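Local coordinates for protein tyrosine phosphatase-like protein (Leishmania major, PDB 3S4O) that hydrolyses phosphotyrosine on proteins as a PRL-type protein tyrosine phosphatase and may act as a virulence factor supporting survival of the parasite inside host macrophages, at residues 25-30 / 125-130; 129-134 / 144-149; 137-142 / 161-166; 34-39 / 57-62. All coordinates share one frame; numbering follows the deposited sequence.

Overall arrangement
Three of the four contacts build the helical side of the phosphatase fold, while the fourth lies across the molecule. Interaction 1 sets helix 122-133 against the central sheet; interaction 2, about 9 Å away, centre to centre, continues along the same helix to helix 139-149, and interaction 3 joins that helix to helix 156-164. Ile162 of interaction 3 packs on Ala128 of interaction 1. Interaction 4 lies about 33 Å from interaction 3, centre to centre, and is tied to interaction 1 by a hydrogen bond from Tyr39 OH to Asp29 O. The bound thiosulfate lies about 6 Å from the side chain of Ile27 and about 13 Å from that of Tyr59.

Interaction 1 of 4, residues 25-30 / 125-130; sequences FLILDA and ILVALA
Phe25 and Val127 meet in a buried, wholly apolar strand-to-helix contact near the centre of the chain, where strand 21-28 of the central sheet is covered by helix 122-133. The two short segments run nearly antiparallel, with an angle of 165° between their directions and 9.6 Å between their axes. Phe25 is the main element on the strand. Its CB rests 4.0 Å from Val127 CG2, and CD2 of its ring lies close to the other methyl, CG1, so that the valine fork straddles the start of the side chain. Because chi1 of Phe25 is -64°, the ring stands beside its own backbone N, opposed to the carbonyl carbon, and its far end reaches obliquely over the helix to Ala130, one turn on from Val127. There CZ comes to 3.5 Å from Ala130 CB, and CE2 is almost as near; the small methyl group lets the ring lie close to the helix. Ile27 adds a lighter touch, its CG1 reaching Val127 CG2 at 4.1 Å. The side chain of Ile27 is also about 4 Å from Gly119 of the inferred substrate-binding loop. In the sheet, strand 21-28 pairs with strands 7-13 and 111-115, while Leu94 of helix 84-103 touches both Phe25 and Ala130, and Trp161 and Ile162 of helix 156-164 pack against helix 122-133 at Leu129 and Ala128.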
loop_
_atom_site.group_PDB
_atom_site.type_symbol
_atom_site.label_atom_id
_atom_site.label_comp_id
_atom_site.label_asym_id
_atom_site.label_seq_id
_atom_site.Cartn_x
_atom_site.Cartn_y
_atom_site.Cartn_z
ATOM N N PHE A 25 2.159 -2.935 -5.356
ATOM C CA PHE A 25 2.218 -2.600 -3.930
ATOM C C PHE A 25 3.389 -3.255 -3.223
ATOM O O PHE A 25 3.646 -4.452 -3.384
ATOM C CB PHE A 25 0.919 -2.958 -3.218
ATOM C CG PHE A 25 -0.253 -2.168 -3.705
ATOM C CD1 PHE A 25 -0.321 -0.805 -3.468
ATOM C CD2 PHE A 25 -1.267 -2.779 -4.429
ATOM C CE1 PHE A 25 -1.381 -0.057 -3.928
ATOM C CE2 PHE A 25 -2.341 -2.039 -4.892
ATOM C CZ PHE A 25 -2.397 -0.673 -4.648
ATOM N N LEU A 26 4.103 -2.440 -2.453
ATOM C CA LEU A 26 5.182 -2.903 -1.610
ATOM C C LEU A 26 4.779 -2.755 -0.162
ATOM O O LEU A 26 4.582 -1.635 0.303
ATOM C CB LEU A 26 6.438 -2.071 -1.833
ATOM C CG LEU A 26 7.455 -2.514 -2.865
ATOM C CD1 LEU A 26 8.565 -1.456 -2.896
ATOM C CD2 LEU A 26 8.036 -3.899 -2.520
ATOM N N ILE A 27 4.634 -3.873 0.540
ATOM C CA ILE A 27 4.489 -3.863 1.982
ATOM C C ILE A 27 5.895 -3.868 2.594
ATOM O O ILE A 27 6.675 -4.787 2.386
ATOM C CB ILE A 27 3.700 -5.069 2.530
ATOM C CG1 ILE A 27 2.293 -5.146 1.911
ATOM C CG2 ILE A 27 3.556 -4.931 4.067
ATOM C CD1 ILE A 27 1.587 -6.456 2.158
ATOM N N LEU A 28 6.204 -2.817 3.342
ATOM C CA LEU A 28 7.560 -2.575 3.835
ATOM C C LEU A 28 7.609 -2.481 5.338
ATOM O O LEU A 28 6.613 -2.172 5.977
ATOM C CB LEU A 28 8.124 -1.255 3.281
ATOM C CG LEU A 28 8.188 -1.029 1.765
ATOM C CD1 LEU A 28 7.984 0.476 1.431
ATOM C CD2 LEU A 28 9.522 -1.517 1.207
ATOM N N ASP A 29 8.795 -2.711 5.887
ATOM C CA ASP A 29 9.102 -2.308 7.252
ATOM C C ASP A 29 9.341 -0.801 7.319
ATOM O O ASP A 29 9.718 -0.167 6.333
ATOM C CB ASP A 29 10.342 -3.034 7.782
ATOM C CG ASP A 29 10.034 -4.442 8.258
ATOM O OD1 ASP A 29 8.832 -4.794 8.346
ATOM O OD2 ASP A 29 10.991 -5.193 8.558
ATOM N N ALA A 30 9.105 -0.245 8.495
ATOM C CA ALA A 30 9.433 1.139 8.773
ATOM C C ALA A 30 10.950 1.291 8.794
ATOM O O ALA A 30 11.662 0.369 9.198
ATOM C CB ALA A 30 8.849 1.567 10.116
ATOM N N ILE A 125 -3.832 -4.484 5.195
ATOM C CA ILE A 125 -5.260 -4.364 4.970
ATOM C C ILE A 125 -5.580 -3.284 3.950
ATOM O O ILE A 125 -6.556 -3.414 3.239
ATOM C CB ILE A 125 -6.107 -4.246 6.250
ATOM C CG1 ILE A 125 -7.455 -4.941 5.966
ATOM C CG2 ILE A 125 -6.261 -2.797 6.694
ATOM C CD1 ILE A 125 -8.458 -4.822 7.028
ATOM N N LEU A 126 -4.741 -2.256 3.835
ATOM C CA LEU A 126 -4.892 -1.250 2.768
ATOM C C LEU A 126 -4.664 -1.875 1.411
ATOM O O LEU A 126 -5.353 -1.565 0.433
ATOM C CB LEU A 126 -3.902 -0.095 2.940
ATOM C CG LEU A 126 -4.340 1.057 3.858
ATOM C CD1 LEU A 126 -3.543 2.297 3.485
ATOM C CD2 LEU A 126 -5.846 1.358 3.803
ATOM N N VAL A 127 -3.667 -2.746 1.341
ATOM C CA VAL A 127 -3.346 -3.426 0.090
ATOM C C VAL A 127 -4.479 -4.367 -0.282
ATOM O O VAL A 127 -4.928 -4.387 -1.426
ATOM C CB VAL A 127 -2.014 -4.168 0.182
ATOM C CG1 VAL A 127 -1.807 -5.063 -1.022
ATOM C CG2 VAL A 127 -0.889 -3.160 0.311
ATOM N N ALA A 128 -4.966 -5.112 0.704
ATOM C CA ALA A 128 -6.083 -6.027 0.510
ATOM C C ALA A 128 -7.263 -5.271 -0.085
ATOM O O ALA A 128 -7.899 -5.718 -1.030
ATOM C CB ALA A 128 -6.474 -6.666 1.829
ATOM N N LEU A 129 -7.541 -4.107 0.475
ATOM C CA LEU A 129 -8.656 -3.297 0.026
ATOM C C LEU A 129 -8.497 -2.843 -1.418
ATOM O O LEU A 129 -9.484 -2.787 -2.151
ATOM C CB LEU A 129 -8.785 -2.062 0.896
ATOM C CG LEU A 129 -9.866 -1.088 0.400
ATOM C CD1 LEU A 129 -11.237 -1.474 0.918
ATOM C CD2 LEU A 129 -9.511 0.326 0.749
ATOM N N ALA A 130 -7.274 -2.467 -1.796
ATOM C CA ALA A 130 -6.983 -2.062 -3.178
ATOM C C ALA A 130 -7.272 -3.213 -4.136
ATOM O O ALA A 130 -7.837 -3.005 -5.212
ATOM C CB ALA A 130 -5.538 -1.596 -3.330
#

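Interaction 2 of 4, residues 129-134 / 144-149; sequences LALVEY and ALIREK
Leu131 meets Leu145 and Ile146 in the helical layer of the tyrosine phosphatase fold, where helix 122-133, which follows the phosphate-binding loop, lies beside helix 139-149. The backbones stay well apart: the nearest CA atoms, those of Leu131 and Leu145, are 9.6 Å from each other, and the side chains bridge the gap. Leu131 reaches across with a single methyl, CD1, and meets the two consecutive residues of the other helix with it. The side chains of Leu131 and Leu145 cross at about a right angle and touch through branch ends; the two segments bury 109 Å² in all. Leu145 has CG opposed to its backbone N, chi1 -172°, and Leu131 has CG opposed to the carbonyl carbon; these torsions send one delta methyl of each to the interface. Ile146 lies deeper, its side chain also touching Ile10 of strand 7-13 and Ala153, while its CD1 packs on Ala128 CB one turn earlier in the first helix. Leu131 in turn touches Cys12 of strand 7-13, so that the edge strand of the sheet borders the same apolar patch. The connection between the helices is short; a backbone hydrogen bond from Val137 N to Leu131 O ties it to the end of helix 122-133. Across the interface, Leu131 CD1 is 4.1 Å from Leu145 CD2 and 4.5 Å from Ile146 CD1.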
loop_
_atom_site.group_PDB
_atom_site.type_symbol
_atom_site.label_atom_id
_atom_site.label_comp_id
_atom_site.label_asym_id
_atom_site.label_seq_id
_atom_site.Cartn_x
_atom_site.Cartn_y
_atom_site.Cartn_z
ATOM N N LEU A 129 -7.541 -4.107 0.475
ATOM C CA LEU A 129 -8.656 -3.297 0.026
ATOM C C LEU A 129 -8.497 -2.843 -1.418
ATOM O O LEU A 129 -9.484 -2.787 -2.151
ATOM C CB LEU A 129 -8.785 -2.062 0.896
ATOM C CG LEU A 129 -9.866 -1.088 0.400
ATOM C CD1 LEU A 129 -11.237 -1.474 0.918
ATOM C CD2 LEU A 129 -9.511 0.326 0.749
ATOM N N ALA A 130 -7.274 -2.467 -1.796
ATOM C CA ALA A 130 -6.983 -2.062 -3.178
ATOM C C ALA A 130 -7.272 -3.213 -4.136
ATOM O O ALA A 130 -7.837 -3.005 -5.212
ATOM C CB ALA A 130 -5.538 -1.596 -3.330
ATOM N N LEU A 131 -6.900 -4.427 -3.729
ATOM C CA LEU A 131 -7.147 -5.629 -4.533
ATOM C C LEU A 131 -8.644 -5.856 -4.732
ATOM O O LEU A 131 -9.082 -6.262 -5.809
ATOM C CB LEU A 131 -6.537 -6.887 -3.891
ATOM C CG LEU A 131 -5.012 -7.045 -3.884
ATOM C CD1 LEU A 131 -4.624 -8.255 -3.047
ATOM C CD2 LEU A 131 -4.466 -7.206 -5.276
ATOM N N VAL A 132 -9.423 -5.603 -3.692
ATOM C CA VAL A 132 -10.867 -5.763 -3.768
ATOM C C VAL A 132 -11.486 -4.671 -4.641
ATOM O O VAL A 132 -12.287 -4.961 -5.530
ATOM C CB VAL A 132 -11.533 -5.729 -2.390
ATOM C CG1 VAL A 132 -13.050 -5.657 -2.538
ATOM C CG2 VAL A 132 -11.135 -6.959 -1.581
ATOM N N GLU A 133 -11.088 -3.427 -4.410
ATOM C CA GLU A 133 -11.704 -2.284 -5.085
ATOM C C GLU A 133 -11.334 -2.199 -6.568
ATOM O O GLU A 133 -12.195 -1.954 -7.404
ATOM C CB GLU A 133 -11.329 -0.975 -4.375
ATOM C CG GLU A 133 -11.995 0.285 -4.923
ATOM C CD GLU A 133 -13.476 0.151 -5.129
ATOM O OE1 GLU A 133 -14.157 -0.401 -4.232
ATOM O OE2 GLU A 133 -13.943 0.598 -6.208
ATOM N N TYR A 134 -10.054 -2.398 -6.884
ATOM C CA TYR A 134 -9.535 -2.202 -8.256
ATOM C C TYR A 134 -9.249 -3.507 -8.983
ATOM O O TYR A 134 -9.454 -3.605 -10.189
ATOM C CB TYR A 134 -8.281 -1.308 -8.247
ATOM C CG TYR A 134 -8.539 0.044 -7.618
ATOM C CD1 TYR A 134 -9.214 1.048 -8.316
ATOM C CD2 TYR A 134 -8.137 0.313 -6.316
ATOM C CE1 TYR A 134 -9.467 2.280 -7.737
ATOM C CE2 TYR A 134 -8.385 1.533 -5.734
ATOM C CZ TYR A 134 -9.057 2.511 -6.443
ATOM O OH TYR A 134 -9.299 3.735 -5.841
ATOM N N ALA A 144 -5.938 -14.274 1.418
ATOM C CA ALA A 144 -5.111 -15.441 1.148
ATOM C C ALA A 144 -3.857 -15.039 0.369
ATOM O O ALA A 144 -2.763 -15.524 0.655
ATOM C CB ALA A 144 -5.903 -16.489 0.362
ATOM N N LEU A 145 -4.035 -14.156 -0.611
ATOM C CA LEU A 145 -2.946 -13.690 -1.477
ATOM C C LEU A 145 -1.860 -13.003 -0.658
ATOM O O LEU A 145 -0.666 -13.272 -0.827
ATOM C CB LEU A 145 -3.480 -12.717 -2.533
ATOM C CG LEU A 145 -2.519 -12.289 -3.637
ATOM C CD1 LEU A 145 -1.549 -13.411 -4.063
ATOM C CD2 LEU A 145 -3.297 -11.743 -4.853
ATOM N N ILE A 146 -2.295 -12.127 0.241
ATOM C CA ILE A 146 -1.377 -11.391 1.111
ATOM C C ILE A 146 -0.695 -12.335 2.092
ATOM O O ILE A 146 0.496 -12.203 2.355
ATOM C CB ILE A 146 -2.100 -10.244 1.872
ATOM C CG1 ILE A 146 -2.326 -9.058 0.921
ATOM C CG2 ILE A 146 -1.305 -9.799 3.096
ATOM C CD1 ILE A 146 -3.493 -8.164 1.272
ATOM N N ARG A 147 -1.451 -13.303 2.600
ATOM C CA ARG A 147 -0.921 -14.300 3.550
ATOM C C ARG A 147 0.080 -15.284 2.924
ATOM O O ARG A 147 0.949 -15.826 3.615
ATOM C CB ARG A 147 -2.056 -15.082 4.205
ATOM C CG ARG A 147 -2.766 -14.307 5.279
ATOM C CD ARG A 147 -3.915 -15.090 5.852
ATOM N NE ARG A 147 -4.553 -14.347 6.930
ATOM C CZ ARG A 147 -5.733 -14.644 7.456
ATOM N NH1 ARG A 147 -6.427 -15.691 7.021
ATOM N NH2 ARG A 147 -6.224 -13.893 8.435
ATOM N N GLU A 148 -0.057 -15.528 1.627
ATOM C CA GLU A 148 0.928 -16.330 0.892
ATOM C C GLU A 148 2.306 -15.738 1.117
ATOM O O GLU A 148 3.253 -16.428 1.507
ATOM C CB GLU A 148 0.679 -16.299 -0.624
ATOM C CG GLU A 148 -0.160 -17.447 -1.208
ATOM C CD GLU A 148 -0.611 -17.173 -2.646
ATOM O OE1 GLU A 148 0.272 -16.804 -3.450
ATOM O OE2 GLU A 148 -1.824 -17.326 -2.969
ATOM N N LYS A 149 2.389 -14.437 0.865
ATOM C CA LYS A 149 3.662 -13.726 0.864
ATOM C C LYS A 149 4.057 -13.230 2.254
ATOM O O LYS A 149 5.236 -13.082 2.551
ATOM C CB LYS A 149 3.605 -12.563 -0.127
ATOM C CG LYS A 149 3.066 -12.956 -1.507
ATOM C CD LYS A 149 3.741 -12.176 -2.635
ATOM C CE LYS A 149 5.067 -12.794 -3.075
ATOM N NZ LYS A 149 5.414 -12.450 -4.482
#

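Interaction 3 of 4, residues 137-142 / 161-166; sequences VSALDA and WITKYK
Ala139, in the first turn of helix 139-149, presses its methyl against the end of helix 156-164 at Ile162 and Thr163, joining two helices of the helical layer of the tyrosine phosphatase fold. The thiosulfate is about 14 Å from the Ile162 side chain. The small alanine permits a close approach, with the CA atoms of Ala139 and Thr163 only 5.3 Å apart. Its CB touches backbone as much as side chain: Ile162 O lies 3.5 Å away and Thr163 CA 3.8 Å. Ile162 contributes its branch methyl CG2, 4.2 Å from Ala139 CB. With chi1 at -158°, CG1 is opposed to the backbone N, which leaves CG2 wedged between the N and the carbonyl carbon. Thr163, more exposed, brings OG1 to 4.1 Å from Ala139 CB; chi1 of -69° sets this hydroxyl beside the backbone N, where it hydrogen-bonds back to Met159 O. Ser138 is the N-cap residue of helix 139-149: its OG accepts from Asp141 N at 3.2 Å and bonds weakly to Asp141 OD2. Helix 122-133 borders segment 161-166, Ile162 packing on Ala128 and Tyr165 on Leu129, and Tyr165 also touches Leu87 and Leu91 of helix 84-103.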
loop_
_atom_site.group_PDB
_atom_site.type_symbol
_atom_site.label_atom_id
_atom_site.label_comp_id
_atom_site.label_asym_id
_atom_site.label_seq_id
_atom_site.Cartn_x
_atom_site.Cartn_y
_atom_site.Cartn_z
ATOM N N VAL A 137 -10.947 -8.575 -6.810
ATOM C CA VAL A 137 -10.686 -9.828 -6.122
ATOM C C VAL A 137 -11.589 -9.896 -4.893
ATOM O O VAL A 137 -11.784 -8.897 -4.195
ATOM C CB VAL A 137 -9.205 -9.913 -5.668
ATOM C CG1 VAL A 137 -8.932 -11.231 -4.936
ATOM C CG2 VAL A 137 -8.266 -9.762 -6.868
ATOM N N SER A 138 -12.150 -11.067 -4.633
ATOM C CA SER A 138 -12.951 -11.260 -3.430
ATOM C C SER A 138 -12.112 -11.058 -2.173
ATOM O O SER A 138 -10.907 -11.341 -2.158
ATOM C CB SER A 138 -13.562 -12.666 -3.383
ATOM O OG SER A 138 -12.579 -13.625 -3.025
ATOM N N ALA A 139 -12.771 -10.600 -1.115
ATOM C CA ALA A 139 -12.105 -10.331 0.147
ATOM C C ALA A 139 -11.296 -11.538 0.619
ATOM O O ALA A 139 -10.128 -11.397 0.990
ATOM C CB ALA A 139 -13.112 -9.911 1.205
ATOM N N LEU A 140 -11.901 -12.721 0.585
ATOM C CA LEU A 140 -11.224 -13.939 1.054
ATOM C C LEU A 140 -9.984 -14.287 0.224
ATOM O O LEU A 140 -9.000 -14.791 0.763
ATOM C CB LEU A 140 -12.182 -15.130 1.065
ATOM C CG LEU A 140 -13.231 -15.168 2.193
ATOM C CD1 LEU A 140 -13.997 -16.496 2.114
ATOM C CD2 LEU A 140 -12.637 -14.932 3.607
ATOM N N ASP A 141 -10.037 -14.019 -1.079
ATOM C CA ASP A 141 -8.898 -14.273 -1.963
ATOM C C ASP A 141 -7.802 -13.205 -1.795
ATOM O O ASP A 141 -6.620 -13.494 -1.988
ATOM C CB ASP A 141 -9.321 -14.324 -3.439
ATOM C CG ASP A 141 -10.144 -15.566 -3.797
ATOM O OD1 ASP A 141 -10.005 -16.626 -3.146
ATOM O OD2 ASP A 141 -10.939 -15.472 -4.763
ATOM N N ALA A 142 -8.190 -11.975 -1.463
ATOM C CA ALA A 142 -7.205 -10.916 -1.246
ATOM C C ALA A 142 -6.404 -11.210 0.008
ATOM O O ALA A 142 -5.200 -10.949 0.059
ATOM C CB ALA A 142 -7.869 -9.559 -1.139
ATOM N N TRP A 161 -14.043 -6.510 8.483
ATOM C CA TRP A 161 -14.243 -5.225 7.817
ATOM C C TRP A 161 -14.073 -5.311 6.299
ATOM O O TRP A 161 -14.861 -4.743 5.556
ATOM C CB TRP A 161 -13.288 -4.181 8.394
ATOM C CG TRP A 161 -13.301 -2.889 7.662
ATOM C CD1 TRP A 161 -14.167 -1.852 7.838
ATOM C CD2 TRP A 161 -12.406 -2.498 6.620
ATOM N NE1 TRP A 161 -13.861 -0.836 6.971
ATOM C CE2 TRP A 161 -12.784 -1.209 6.209
ATOM C CE3 TRP A 161 -11.320 -3.117 5.990
ATOM C CZ2 TRP A 161 -12.111 -0.517 5.196
ATOM C CZ3 TRP A 161 -10.643 -2.426 4.986
ATOM C CH2 TRP A 161 -11.047 -1.149 4.595
ATOM N N ILE A 162 -13.037 -6.009 5.853
ATOM C CA ILE A 162 -12.804 -6.170 4.412
ATOM C C ILE A 162 -13.859 -7.071 3.750
ATOM O O ILE A 162 -14.222 -6.861 2.599
ATOM C CB ILE A 162 -11.359 -6.593 4.070
ATOM C CG1 ILE A 162 -11.072 -6.214 2.605
ATOM C CG2 ILE A 162 -11.129 -8.058 4.345
ATOM C CD1 ILE A 162 -9.624 -6.314 2.187
ATOM N N THR A 163 -14.358 -8.064 4.480
ATOM C CA THR A 163 -15.459 -8.911 3.993
ATOM C C THR A 163 -16.766 -8.139 3.820
ATOM O O THR A 163 -17.611 -8.515 3.002
ATOM C CB THR A 163 -15.699 -10.083 4.968
ATOM O OG1 THR A 163 -14.584 -10.980 4.899
ATOM C CG2 THR A 163 -16.997 -10.834 4.653
ATOM N N LYS A 164 -16.911 -7.061 4.590
ATOM C CA LYS A 164 -18.142 -6.249 4.629
ATOM C C LYS A 164 -18.133 -5.021 3.696
ATOM O O LYS A 164 -19.189 -4.468 3.380
ATOM C CB LYS A 164 -18.404 -5.793 6.073
ATOM C CG LYS A 164 -19.527 -6.516 6.769
ATOM C CD LYS A 164 -20.874 -5.767 6.668
ATOM C CE LYS A 164 -20.839 -4.441 7.418
ATOM N NZ LYS A 164 -22.069 -3.643 7.171
ATOM N N TYR A 165 -16.944 -4.607 3.264
ATOM C CA TYR A 165 -16.753 -3.363 2.497
ATOM C C TYR A 165 -17.440 -3.312 1.135
ATOM O O TYR A 165 -17.297 -4.219 0.305
ATOM C CB TYR A 165 -15.241 -3.088 2.285
ATOM C CG TYR A 165 -14.871 -2.100 1.183
ATOM C CD1 TYR A 165 -14.724 -0.749 1.453
ATOM C CD2 TYR A 165 -14.633 -2.536 -0.123
ATOM C CE1 TYR A 165 -14.381 0.149 0.450
ATOM C CE2 TYR A 165 -14.284 -1.652 -1.127
ATOM C CZ TYR A 165 -14.162 -0.308 -0.836
ATOM O OH TYR A 165 -13.820 0.573 -1.845
ATOM N N LYS A 166 -18.163 -2.217 0.919
ATOM C CA LYS A 166 -18.354 -1.691 -0.442
ATOM C C LYS A 166 -18.326 -0.165 -0.479
ATOM O O LYS A 166 -18.738 0.495 0.477
ATOM C CB LYS A 166 -19.579 -2.290 -1.153
ATOM C CG LYS A 166 -19.211 -3.328 -2.235
ATOM C CD LYS A 166 -17.750 -3.241 -2.734
ATOM C CE LYS A 166 -17.107 -4.604 -2.885
ATOM N NZ LYS A 166 -17.322 -5.165 -4.249
#

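Interaction 4 of 4, residues 34-39 / 57-62; sequences SNLPTY and PTYDAT
The Tyr59 ring is met obliquely at CD2 by the two methyls of Leu36, where the loop after strand 48-53 of the phosphatase fold passes the first turn of helix 36-44. The ring also forms a cation-pi pair with Arg53, and Pro31 touches both Tyr59 and Leu36. Leu36 CD2 lies 3.9 Å from Tyr59 CD2 and CD1 4.0 Å, so the leucine fork meets one corner of the ring, with the two side chains crossing at about a right angle. In Tyr59, chi1 of 70° places the ring between the backbone N and the carbonyl carbon, so that its CD2 side is met by Leu36 while the hydroxyl runs on to a hydrogen bond with His115 NE2. His115 is next to the predicted nucleophile Cys116, whose side chain is about 10 Å from that of Tyr59. Beyond the tyrosine, Leu36 CD2 grazes Asp60 O, and Leu63 of helix 62-65 adds to its apolar surroundings. Asp60 leads into that helix as a cap: its OD1 takes two bonds from Thr62, both from the same face of the carboxylate and well out of its plane, with Thr62 OG1 at 2.7 Å and Thr62 N at 3.3 Å.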
loop_
_atom_site.group_PDB
_atom_site.type_symbol
_atom_site.label_atom_id
_atom_site.label_comp_id
_atom_site.label_asym_id
_atom_site.label_seq_id
_atom_site.Cartn_x
_atom_site.Cartn_y
_atom_site.Cartn_z
ATOM N N SER A 34 18.626 6.152 11.447
ATOM C CA SER A 34 20.032 6.001 11.052
ATOM C C SER A 34 20.219 5.324 9.691
ATOM O O SER A 34 21.233 5.536 9.024
ATOM C CB SER A 34 20.808 5.218 12.113
ATOM O OG SER A 34 20.264 3.924 12.275
ATOM N N ASN A 35 19.254 4.506 9.291
ATOM C CA ASN A 35 19.323 3.806 8.003
ATOM C C ASN A 35 18.470 4.488 6.918
ATOM O O ASN A 35 18.323 3.957 5.816
ATOM C CB ASN A 35 18.904 2.328 8.179
ATOM C CG ASN A 35 19.145 1.463 6.925
ATOM O OD1 ASN A 35 18.198 1.109 6.200
ATOM N ND2 ASN A 35 20.411 1.100 6.687
ATOM N N LEU A 36 17.924 5.662 7.235
ATOM C CA LEU A 36 16.954 6.330 6.359
ATOM C C LEU A 36 17.465 6.644 4.937
ATOM O O LEU A 36 16.720 6.484 3.981
ATOM C CB LEU A 36 16.380 7.595 7.016
ATOM C CG LEU A 36 15.164 8.204 6.300
ATOM C CD1 LEU A 36 14.025 7.214 6.153
ATOM C CD2 LEU A 36 14.691 9.447 7.058
ATOM N N PRO A 37 18.710 7.087 4.791
ATOM C CA PRO A 37 19.251 7.341 3.451
ATOM C C PRO A 37 19.345 6.079 2.591
ATOM O O PRO A 37 18.996 6.108 1.409
ATOM C CB PRO A 37 20.650 7.880 3.738
ATOM C CG PRO A 37 20.543 8.492 5.074
ATOM C CD PRO A 37 19.603 7.615 5.835
ATOM N N THR A 38 19.822 4.989 3.190
ATOM C CA THR A 38 19.869 3.686 2.506
ATOM C C THR A 38 18.471 3.242 2.094
ATOM O O THR A 38 18.251 2.737 0.993
ATOM C CB THR A 38 20.462 2.585 3.403
ATOM O OG1 THR A 38 21.769 2.978 3.831
ATOM C CG2 THR A 38 20.556 1.258 2.646
ATOM N N TYR A 39 17.534 3.443 3.008
ATOM C CA TYR A 39 16.142 3.069 2.822
ATOM C C TYR A 39 15.511 3.843 1.660
ATOM O O TYR A 39 14.848 3.274 0.800
ATOM C CB TYR A 39 15.398 3.353 4.124
ATOM C CG TYR A 39 13.964 2.881 4.184
ATOM C CD1 TYR A 39 12.936 3.686 3.726
ATOM C CD2 TYR A 39 13.635 1.656 4.758
ATOM C CE1 TYR A 39 11.620 3.290 3.807
ATOM C CE2 TYR A 39 12.319 1.243 4.847
ATOM C CZ TYR A 39 11.315 2.066 4.365
ATOM O OH TYR A 39 9.995 1.687 4.422
ATOM N N PRO A 57 4.438 8.612 13.479
ATOM C CA PRO A 57 5.768 8.951 12.938
ATOM C C PRO A 57 6.897 8.428 13.813
ATOM O O PRO A 57 6.857 8.569 15.032
ATOM C CB PRO A 57 5.784 10.484 12.929
ATOM C CG PRO A 57 4.437 10.922 13.422
ATOM C CD PRO A 57 3.832 9.778 14.142
ATOM N N THR A 58 7.861 7.789 13.170
ATOM C CA THR A 58 9.076 7.310 13.812
ATOM C C THR A 58 10.303 7.978 13.172
ATOM O O THR A 58 11.450 7.674 13.529
ATOM C CB THR A 58 9.143 5.767 13.707
ATOM O OG1 THR A 58 8.413 5.192 14.798
ATOM C CG2 THR A 58 10.580 5.251 13.731
ATOM N N TYR A 59 10.045 8.920 12.263
ATOM C CA TYR A 59 11.101 9.604 11.517
ATOM C C TYR A 59 10.587 10.814 10.736
ATOM O O TYR A 59 9.380 11.036 10.613
ATOM C CB TYR A 59 11.788 8.629 10.548
ATOM C CG TYR A 59 10.914 8.212 9.395
ATOM C CD1 TYR A 59 10.034 7.140 9.514
ATOM C CD2 TYR A 59 10.957 8.898 8.189
ATOM C CE1 TYR A 59 9.222 6.764 8.454
ATOM C CE2 TYR A 59 10.152 8.527 7.117
ATOM C CZ TYR A 59 9.289 7.461 7.258
ATOM O OH TYR A 59 8.496 7.095 6.194
ATOM N N ASP A 60 11.524 11.558 10.160
ATOM C CA ASP A 60 11.222 12.815 9.477
ATOM C C ASP A 60 10.924 12.594 7.996
ATOM O O ASP A 60 11.823 12.333 7.189
ATOM C CB ASP A 60 12.377 13.807 9.639
ATOM C CG ASP A 60 11.956 15.239 9.377
ATOM O OD1 ASP A 60 10.879 15.455 8.769
ATOM O OD2 ASP A 60 12.719 16.155 9.770
ATOM N N ALA A 61 9.652 12.754 7.643
ATOM C CA ALA A 61 9.167 12.492 6.286
ATOM C C ALA A 61 9.734 13.467 5.236
ATOM O O ALA A 61 9.788 13.149 4.054
ATOM C CB ALA A 61 7.641 12.502 6.263
ATOM N N THR A 62 10.166 14.643 5.678
ATOM C CA THR A 62 10.668 15.679 4.764
ATOM C C THR A 62 11.911 15.223 3.994
ATOM O O THR A 62 12.125 15.636 2.855
ATOM C CB THR A 62 10.992 16.989 5.507
ATOM O OG1 THR A 62 11.883 16.718 6.599
ATOM C CG2 THR A 62 9.704 17.637 6.033
#